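Local structure of type 6 secretion amidase effector 2 (Salmonella typhi, 6WIN) at residues A[117-120]-A[124-127]. The protein is an antibacterial toxin of the type VI secretion system, probably an amidase that cuts the peptide part of peptidoglycan in rival bacteria. Residues are numbered along the deposited sequence; the frame is centred on the assembly and turned at random.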
loop_
_atom_site.group_PDB
_atom_site.type_symbol
_atom_site.label_atom_id
_atom_site.label_comp_id
_atom_site.label_asym_id
_atom_site.label_seq_id
_atom_site.Cartn_x
_atom_site.Cartn_y
_atom_site.Cartn_z
ATOM N N GLY A 117 3.436 -17.080 -4.836
ATOM C CA GLY A 117 3.606 -15.774 -4.228
ATOM C C GLY A 117 2.572 -14.731 -4.602
ATOM O O GLY A 117 2.643 -13.604 -4.085
ATOM N N THR A 118 1.612 -15.062 -5.464
ATOM C CA THR A 118 0.641 -14.102 -5.984
ATOM C C THR A 118 -0.659 -14.136 -5.181
ATOM O O THR A 118 -0.910 -15.045 -4.383
ATOM C CB THR A 118 0.341 -14.384 -7.459
ATOM O OG1 THR A 118 -0.180 -15.713 -7.591
ATOM C CG2 THR A 118 1.590 -14.269 -8.301
ATOM N N TYR A 119 -1.505 -13.126 -5.434
ATOM C CA TYR A 119 -2.796 -12.944 -4.782
ATOM C C TYR A 119 -3.852 -12.637 -5.836
ATOM O O TYR A 119 -3.605 -11.842 -6.749
ATOM C CB TYR A 119 -2.783 -11.774 -3.778
ATOM C CG TYR A 119 -1.815 -11.884 -2.626
ATOM C CD1 TYR A 119 -2.246 -12.325 -1.381
ATOM C CD2 TYR A 119 -0.481 -11.515 -2.772
ATOM C CE1 TYR A 119 -1.379 -12.413 -0.321
ATOM C CE2 TYR A 119 0.399 -11.607 -1.715
ATOM C CZ TYR A 119 -0.059 -12.057 -0.492
ATOM O OH TYR A 119 0.798 -12.147 0.570
ATOM N N ILE A 120 -5.032 -13.258 -5.711
ATOM C CA ILE A 120 -6.160 -12.858 -6.553
ATOM C C ILE A 120 -6.508 -11.396 -6.274
ATOM O O ILE A 120 -6.401 -10.918 -5.137
ATOM C CB ILE A 120 -7.393 -13.753 -6.321
ATOM C CG1 ILE A 120 -7.808 -13.725 -4.846
ATOM C CG2 ILE A 120 -7.120 -15.175 -6.756
ATOM C CD1 ILE A 120 -9.312 -13.864 -4.628
ATOM N N ASN A 124 -6.927 -5.102 -4.603
ATOM C CA ASN A 124 -8.172 -5.101 -3.839
ATOM C C ASN A 124 -8.229 -6.260 -2.845
ATOM O O ASN A 124 -9.320 -6.671 -2.425
ATOM C CB ASN A 124 -9.372 -5.144 -4.790
ATOM C CG ASN A 124 -9.388 -3.967 -5.748
ATOM O OD1 ASN A 124 -9.135 -2.840 -5.348
ATOM N ND2 ASN A 124 -9.659 -4.227 -7.017
ATOM N N ASN A 125 -7.062 -6.774 -2.448
ATOM C CA ASN A 125 -6.906 -7.927 -1.565
ATOM C C ASN A 125 -6.172 -7.468 -0.311
ATOM O O ASN A 125 -4.961 -7.227 -0.358
ATOM C CB ASN A 125 -6.125 -9.037 -2.278
ATOM C CG ASN A 125 -6.163 -10.357 -1.545
ATOM O OD1 ASN A 125 -6.189 -10.408 -0.315
ATOM N ND2 ASN A 125 -6.179 -11.447 -2.310
ATOM N N ALA A 126 -6.890 -7.386 0.814
ATOM C CA ALA A 126 -6.285 -6.904 2.054
ATOM C C ALA A 126 -5.073 -7.723 2.479
ATOM O O ALA A 126 -4.207 -7.205 3.190
ATOM C CB ALA A 126 -7.307 -6.908 3.187
ATOM N N GLU A 127 -5.009 -9.002 2.098
ATOM C CA GLU A 127 -3.910 -9.871 2.513
ATOM C C GLU A 127 -2.635 -9.648 1.707
ATOM O O GLU A 127 -1.571 -10.135 2.110
ATOM C CB GLU A 127 -4.345 -11.342 2.413
ATOM C CG GLU A 127 -5.453 -11.723 3.405
ATOM C CD GLU A 127 -5.750 -13.214 3.410
ATOM O OE1 GLU A 127 -6.777 -13.610 2.828
ATOM O OE2 GLU A 127 -4.953 -13.985 3.989
HETATM O O HOH W 1 -0.324 -12.554 3.116
#
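Asn125 ND2 is gripped by two carbonyls: it gives a nearly straight hydrogen bond (168° at the hydrogen) to Ile120 O at 2.9 Å, and a second one to Gly111 O, earlier in the same loop. Ile120 O lies in the plane of the Asn125 amide, and the nitrogen lies in the plane of the Ile120 carbonyl. The other end of the amide serves its own segment: Asn125 OD1 accepts from Glu127 N at 3.0 Å, closing an Asx turn. With CG anti to the backbone N (chi1 -168°), the amide reaches across to 117-120 while its oxygen still meets Glu127 N.

Tyr119 stands crosswise to Asn125, ring and amide planes 76° apart, its CB 3.7 Å from Asn125 ND2. The ring runs on to the backbone of Glu127, where CE1 approaches Glu127 O at 3.3 Å from an oblique direction. A water at the ring edge, in its plane, bridges Tyr119 OH (2.8 Å) and Glu127 O, to which it donates (2.9 Å). Ile120 CG1 packs against the amide, 3.8 Å from Asn125 ND2. The Glu127 carboxylate turns elsewhere, to a salt bridge with Lys107 and a hydrogen bond with Ser112.

Both segments belong to the long connection between strands 101-106 and 129-133. Bonded through both ends, the Asn125 amide has its rotation fixed; with three hydrogen bonds, one side chain thus joins Ile120 to the Asx turn at 125-127 and to Gly111, three points of a single loop.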